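Local coordinates for protein L-iditol 2-dehydrogenase (Clostridium scindens, PDB 4OH1) that is assigned to the zinc-containing alcohol dehydrogenases, binds zinc, and probably oxidises polyols such as L-iditol with NAD+, at residues A[88-93]-A[136-141]; A[97-102]-A[303-308]. All coordinates share one frame; numbering follows the deposited sequence.

Contact 1 of 2, residues A[88-93]-A[136-141]; sequences EKMGFK and YHMSQI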
loop_
_atom_site.group_PDB
_atom_site.type_symbol
_atom_site.label_atom_id
_atom_site.label_comp_id
_atom_site.label_asym_id
_atom_site.label_seq_id
_atom_site.Cartn_x
_atom_site.Cartn_y
_atom_site.Cartn_z
ATOM N N GLU A 88 15.785 33.670 -7.329
ATOM C CA GLU A 88 16.865 33.965 -6.401
ATOM C C GLU A 88 16.294 33.998 -5.005
ATOM O O GLU A 88 16.916 33.545 -4.061
ATOM C CB GLU A 88 17.543 35.317 -6.722
ATOM C CG GLU A 88 19.024 35.246 -6.539
ATOM C CD GLU A 88 19.760 36.442 -7.032
ATOM O OE1 GLU A 88 19.332 37.558 -6.745
ATOM O OE2 GLU A 88 20.779 36.270 -7.737
ATOM N N LYS A 89 15.095 34.550 -4.900
ATOM C CA LYS A 89 14.379 34.657 -3.646
ATOM C C LYS A 89 14.010 33.277 -3.080
ATOM O O LYS A 89 13.885 33.147 -1.868
ATOM C CB LYS A 89 13.133 35.512 -3.872
ATOM C CG LYS A 89 12.284 35.744 -2.651
ATOM C CD LYS A 89 10.844 36.190 -3.001
ATOM C CE LYS A 89 9.767 35.369 -2.232
ATOM N NZ LYS A 89 8.868 36.295 -1.540
HETATM N N MSE A 90 13.825 32.260 -3.938
HETATM C CA MSE A 90 13.567 30.895 -3.488
HETATM C C MSE A 90 14.863 30.142 -3.194
HETATM O O MSE A 90 14.873 28.909 -3.007
HETATM C CB MSE A 90 12.773 30.138 -4.539
HETATM C CG MSE A 90 11.439 30.767 -4.810
HETATM SE SE MSE A 90 10.133 30.430 -3.388
HETATM C CE MSE A 90 9.411 32.270 -3.280
ATOM N N GLY A 91 15.976 30.857 -3.190
ATOM C CA GLY A 91 17.250 30.256 -2.814
ATOM C C GLY A 91 18.158 29.788 -3.944
ATOM O O GLY A 91 19.255 29.282 -3.693
ATOM N N PHE A 92 17.765 29.919 -5.203
ATOM C CA PHE A 92 18.684 29.434 -6.255
ATOM C C PHE A 92 19.727 30.512 -6.494
ATOM O O PHE A 92 19.406 31.698 -6.514
ATOM C CB PHE A 92 17.921 29.136 -7.538
ATOM C CG PHE A 92 16.905 28.036 -7.406
ATOM C CD1 PHE A 92 17.274 26.721 -7.538
ATOM C CD2 PHE A 92 15.595 28.324 -7.161
ATOM C CE1 PHE A 92 16.349 25.714 -7.452
ATOM C CE2 PHE A 92 14.664 27.336 -7.044
ATOM C CZ PHE A 92 15.040 26.001 -7.207
ATOM N N LYS A 93 20.969 30.112 -6.704
ATOM C CA LYS A 93 22.066 31.038 -6.821
ATOM C C LYS A 93 22.997 30.580 -7.935
ATOM O O LYS A 93 23.174 29.376 -8.129
ATOM C CB LYS A 93 22.892 31.078 -5.518
ATOM C CG LYS A 93 22.237 31.705 -4.271
ATOM C CD LYS A 93 21.825 33.118 -4.518
ATOM C CE LYS A 93 20.738 33.513 -3.564
ATOM N NZ LYS A 93 21.206 33.353 -2.142
ATOM N N TYR A 136 15.065 26.890 -17.707
ATOM C CA TYR A 136 13.981 26.083 -17.188
ATOM C C TYR A 136 13.283 26.913 -16.118
ATOM O O TYR A 136 13.875 27.810 -15.527
ATOM C CB TYR A 136 14.560 24.800 -16.528
ATOM C CG TYR A 136 15.256 23.842 -17.467
ATOM C CD1 TYR A 136 14.564 22.821 -18.132
ATOM C CD2 TYR A 136 16.594 23.996 -17.759
ATOM C CE1 TYR A 136 15.230 21.963 -19.060
ATOM C CE2 TYR A 136 17.245 23.149 -18.639
ATOM C CZ TYR A 136 16.571 22.138 -19.275
ATOM O OH TYR A 136 17.293 21.369 -20.151
ATOM N N HIS A 137 12.056 26.544 -15.785
ATOM C CA HIS A 137 11.370 27.151 -14.642
ATOM C C HIS A 137 12.005 26.623 -13.373
ATOM O O HIS A 137 12.444 25.474 -13.332
ATOM C CB HIS A 137 9.890 26.806 -14.684
ATOM C CG HIS A 137 9.085 27.533 -13.671
ATOM N ND1 HIS A 137 8.705 26.956 -12.480
ATOM C CD2 HIS A 137 8.562 28.777 -13.670
ATOM C CE1 HIS A 137 8.004 27.824 -11.774
ATOM N NE2 HIS A 137 7.891 28.934 -12.482
HETATM N N MSE A 138 12.080 27.446 -12.346
HETATM C CA MSE A 138 12.715 27.032 -11.101
HETATM C C MSE A 138 12.171 25.689 -10.526
HETATM O O MSE A 138 12.895 24.944 -9.948
HETATM C CB MSE A 138 12.563 28.151 -10.066
HETATM C CG MSE A 138 11.131 28.447 -9.664
HETATM SE SE MSE A 138 10.965 30.177 -8.670
HETATM C CE MSE A 138 9.019 30.056 -8.259
ATOM N N SER A 139 10.899 25.390 -10.726
ATOM C CA SER A 139 10.321 24.152 -10.332
ATOM C C SER A 139 10.964 22.954 -11.018
ATOM O O SER A 139 10.869 21.872 -10.509
ATOM C CB SER A 139 8.838 24.129 -10.627
ATOM O OG SER A 139 8.570 24.079 -12.036
ATOM N N GLN A 140 11.702 23.164 -12.099
ATOM C CA GLN A 140 12.341 22.077 -12.816
ATOM C C GLN A 140 13.743 21.876 -12.377
ATOM O O GLN A 140 14.366 21.008 -12.892
ATOM C CB GLN A 140 12.336 22.354 -14.328
ATOM C CG GLN A 140 10.927 22.512 -14.858
ATOM C CD GLN A 140 10.861 22.879 -16.328
ATOM O OE1 GLN A 140 10.688 24.052 -16.659
ATOM N NE2 GLN A 140 10.942 21.881 -17.211
ATOM N N ILE A 141 14.269 22.673 -11.455
ATOM C CA ILE A 141 15.702 22.664 -11.210
ATOM C C ILE A 141 15.990 22.111 -9.869
ATOM O O ILE A 141 15.415 22.596 -8.905
ATOM C CB ILE A 141 16.280 24.105 -11.277
ATOM C CG1 ILE A 141 16.206 24.635 -12.696
ATOM C CG2 ILE A 141 17.692 24.166 -10.780
ATOM C CD1 ILE A 141 16.970 23.840 -13.721
#
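M138, present as selenomethionine, meets both M90 and F92. Its CB lies 3.8 Å from CE2 of F92, the two side chains crossing at about a right angle. Because the M138 chain runs extended beyond CG (chi2 -166°), SE reaches past the ring to CG of M90, 3.9 Å away, whereas M90 bends its own end elsewhere. The carbonyl O of M138 approaches CZ of F92 obliquely at 3.6 Å while accepting a backbone bond from I141 N. Q140 turns back within the 3-10 segment, its OE1 taking H137 N at 3.0 Å. I141 completes the contact: its CG2 lies 3.9 Å from CE1 of F92, and its carbonyl O is 3.6 Å from the same CE1. That O is also held by R113 of the second subunit, whose C108 packs on M90 and M138. On the facing segment, a Schellman motif with G91 at C-prime ends helix 85-89 and delivers F92 to the sheet, where it also touches I36 and I80. No hydrogen bond joins the two segments, so the grip is apolar and dispersive; the two carbonyls approaching the ring obliquely are bonded by I141 N and by R113 of the second subunit, not by the facing segment.

Contact 2 of 2, residues A[97-102]-A[303-308]; sequences KVVANY and WQFPKS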
loop_
_atom_site.group_PDB
_atom_site.type_symbol
_atom_site.label_atom_id
_atom_site.label_comp_id
_atom_site.label_asym_id
_atom_site.label_seq_id
_atom_site.Cartn_x
_atom_site.Cartn_y
_atom_site.Cartn_z
ATOM N N LYS A 97 25.567 23.573 -8.491
ATOM C CA LYS A 97 25.397 22.384 -9.313
ATOM C C LYS A 97 23.937 21.878 -9.274
ATOM O O LYS A 97 23.356 21.759 -8.186
ATOM C CB LYS A 97 26.335 21.296 -8.836
ATOM C CG LYS A 97 27.817 21.613 -9.105
ATOM C CD LYS A 97 28.687 20.474 -8.747
ATOM C CE LYS A 97 30.123 20.776 -9.046
ATOM N NZ LYS A 97 30.898 19.616 -8.541
ATOM N N VAL A 98 23.383 21.543 -10.454
ATOM C CA VAL A 98 22.003 21.121 -10.569
ATOM C C VAL A 98 21.764 20.100 -11.692
ATOM O O VAL A 98 22.606 19.911 -12.577
ATOM C CB VAL A 98 21.099 22.324 -10.850
ATOM C CG1 VAL A 98 21.159 23.345 -9.713
ATOM C CG2 VAL A 98 21.488 23.000 -12.177
ATOM N N VAL A 99 20.577 19.491 -11.649
ATOM C CA VAL A 99 20.013 18.770 -12.747
ATOM C C VAL A 99 18.659 19.348 -12.974
ATOM O O VAL A 99 18.092 20.072 -12.112
ATOM C CB VAL A 99 19.917 17.281 -12.530
ATOM C CG1 VAL A 99 21.296 16.677 -12.372
ATOM C CG2 VAL A 99 19.042 16.942 -11.314
ATOM N N ALA A 100 18.157 19.078 -14.156
ATOM C CA ALA A 100 16.866 19.620 -14.588
ATOM C C ALA A 100 15.904 18.503 -14.977
ATOM O O ALA A 100 16.319 17.479 -15.527
ATOM C CB ALA A 100 17.083 20.524 -15.786
ATOM N N ASN A 101 14.633 18.725 -14.674
ATOM C CA ASN A 101 13.546 17.903 -15.127
ATOM C C ASN A 101 12.918 18.567 -16.359
ATOM O O ASN A 101 12.402 19.645 -16.249
ATOM C CB ASN A 101 12.533 17.777 -13.992
ATOM C CG ASN A 101 11.331 16.947 -14.358
ATOM O OD1 ASN A 101 11.255 16.343 -15.423
ATOM N ND2 ASN A 101 10.373 16.894 -13.453
ATOM N N TYR A 102 12.953 17.906 -17.514
ATOM C CA TYR A 102 12.462 18.450 -18.754
ATOM C C TYR A 102 10.989 18.786 -18.642
ATOM O O TYR A 102 10.493 19.644 -19.376
ATOM C CB TYR A 102 12.685 17.448 -19.930
ATOM C CG TYR A 102 11.878 16.150 -19.777
ATOM C CD1 TYR A 102 12.380 15.069 -19.058
ATOM C CD2 TYR A 102 10.612 16.041 -20.276
ATOM C CE1 TYR A 102 11.639 13.900 -18.880
ATOM C CE2 TYR A 102 9.853 14.884 -20.098
ATOM C CZ TYR A 102 10.376 13.818 -19.405
ATOM O OH TYR A 102 9.619 12.679 -19.192
ATOM N N TRP A 303 7.450 12.853 -8.998
ATOM C CA TRP A 303 8.091 13.086 -7.719
ATOM C C TRP A 303 9.329 12.242 -7.459
ATOM O O TRP A 303 9.598 11.935 -6.333
ATOM C CB TRP A 303 7.107 12.820 -6.584
ATOM C CG TRP A 303 5.763 13.488 -6.810
ATOM C CD1 TRP A 303 4.558 12.868 -6.816
ATOM C CD2 TRP A 303 5.492 14.895 -7.037
ATOM N NE1 TRP A 303 3.556 13.787 -7.045
ATOM C CE2 TRP A 303 4.102 15.036 -7.162
ATOM C CE3 TRP A 303 6.287 16.041 -7.140
ATOM C CZ2 TRP A 303 3.491 16.267 -7.409
ATOM C CZ3 TRP A 303 5.672 17.267 -7.412
ATOM C CH2 TRP A 303 4.299 17.360 -7.531
ATOM N N GLN A 304 10.074 11.877 -8.487
ATOM C CA GLN A 304 11.195 10.992 -8.302
ATOM C C GLN A 304 12.549 11.665 -8.256
ATOM O O GLN A 304 13.573 10.999 -7.974
ATOM C CB GLN A 304 11.226 9.944 -9.419
ATOM C CG GLN A 304 10.005 9.055 -9.512
ATOM C CD GLN A 304 9.960 7.981 -8.429
ATOM O OE1 GLN A 304 10.551 8.101 -7.388
ATOM N NE2 GLN A 304 9.231 6.979 -8.671
ATOM N N PHE A 305 12.599 12.942 -8.570
ATOM C CA PHE A 305 13.905 13.595 -8.759
ATOM C C PHE A 305 14.766 13.662 -7.492
ATOM O O PHE A 305 15.933 13.274 -7.509
ATOM C CB PHE A 305 13.718 14.943 -9.480
ATOM C CG PHE A 305 13.862 14.832 -11.021
ATOM C CD1 PHE A 305 12.826 14.328 -11.822
ATOM C CD2 PHE A 305 15.028 15.200 -11.646
ATOM C CE1 PHE A 305 12.982 14.205 -13.211
ATOM C CE2 PHE A 305 15.178 15.070 -13.033
ATOM C CZ PHE A 305 14.157 14.574 -13.797
ATOM N N PRO A 306 14.197 14.086 -6.359
ATOM C CA PRO A 306 15.009 14.144 -5.132
ATOM C C PRO A 306 15.547 12.753 -4.745
ATOM O O PRO A 306 16.768 12.598 -4.470
ATOM C CB PRO A 306 14.038 14.736 -4.098
ATOM C CG PRO A 306 13.104 15.559 -4.961
ATOM C CD PRO A 306 12.879 14.715 -6.157
ATOM N N LYS A 307 14.661 11.761 -4.834
ATOM C CA LYS A 307 15.001 10.333 -4.605
ATOM C C LYS A 307 16.154 9.848 -5.467
ATOM O O LYS A 307 17.183 9.276 -5.023
ATOM C CB LYS A 307 13.733 9.504 -4.812
ATOM C CG LYS A 307 13.902 8.026 -4.515
ATOM C CD LYS A 307 12.767 7.213 -4.985
ATOM C CE LYS A 307 11.498 7.538 -4.256
ATOM N NZ LYS A 307 10.386 6.981 -5.009
ATOM N N SER A 308 16.012 10.114 -6.724
ATOM C CA SER A 308 17.030 9.736 -7.670
ATOM C C SER A 308 18.353 10.384 -7.387
ATOM O O SER A 308 19.443 9.760 -7.456
ATOM C CB SER A 308 16.527 10.100 -9.067
ATOM O OG SER A 308 17.498 9.791 -10.032
#
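The side chain of N101 lies over one face of the F305 ring, joining segment 97-102 to segment 303-308. Its CB makes a CH-pi contact, 3.8 Å from the centroid of the F305 ring and 18° off the ring normal. With CG anti to the backbone N (chi1 179°), the chain continues across the ring rim, and CG comes to 3.4 Å from CE1 of F305. The amide and the ring are nearly parallel, their planes 19° apart, so this is a stack of an amide on an aromatic ring. At the tip, OD1 stands 3.5 Å from CE1 of F305 but accepts the backbone N of A103, closing an Asx turn that fixes the rotation of the amide. ND2 lies 3.9 Å from CD1 of F305 and is hydrogen-bonded elsewhere in the structure.

V99 and A100 touch the CD2–CE2 side of the ring. V99 brings CG2 to its edge, near the ring plane, 4.4 Å from CD2 of F305, and the carbonyl O of A100 approaches CE2 of F305 obliquely at 3.7 Å. The ring of F142, on strand 141-143, also meets that of F305, and S308 OG hydrogen-bonds to V156 O, tying helix 305-311 to helix 156-168.

The F305 side chain is about 8 Å from the bound zinc ion and about 4 Å from the side chain of the zinc ligand E157, and Y102 sets its ring edge-to-face with the ligand H74. Such an interface, between the GroES-like part and the segment following the last strand of the Rossmann-type sheet, belongs to the two-domain architecture of zinc-containing alcohol dehydrogenases, here beside the active-site metal.

Both contacts are largely buried, draw on one mixed sheet and touch the second subunit, but the centre of contact 1, where M90 is partly exposed, lies about 24 Å from the centre of the chain, whereas that of contact 2 lies about 13 Å from it, near the active-site zinc. Contact 1 stays within the GroES-like part; contact 2 joins that part to the Rossmann-type region. They meet directly: Q140 NE2 probably donates to N101 O at 2.8 Å, and I141 CG2 packs 3.7 Å from V98 CG1. In each, a phenylalanine from one segment inserts against the other without a hydrogen bond across. F92 meets aliphatic groups and carbonyls, while F305 carries a stacked, polar amide.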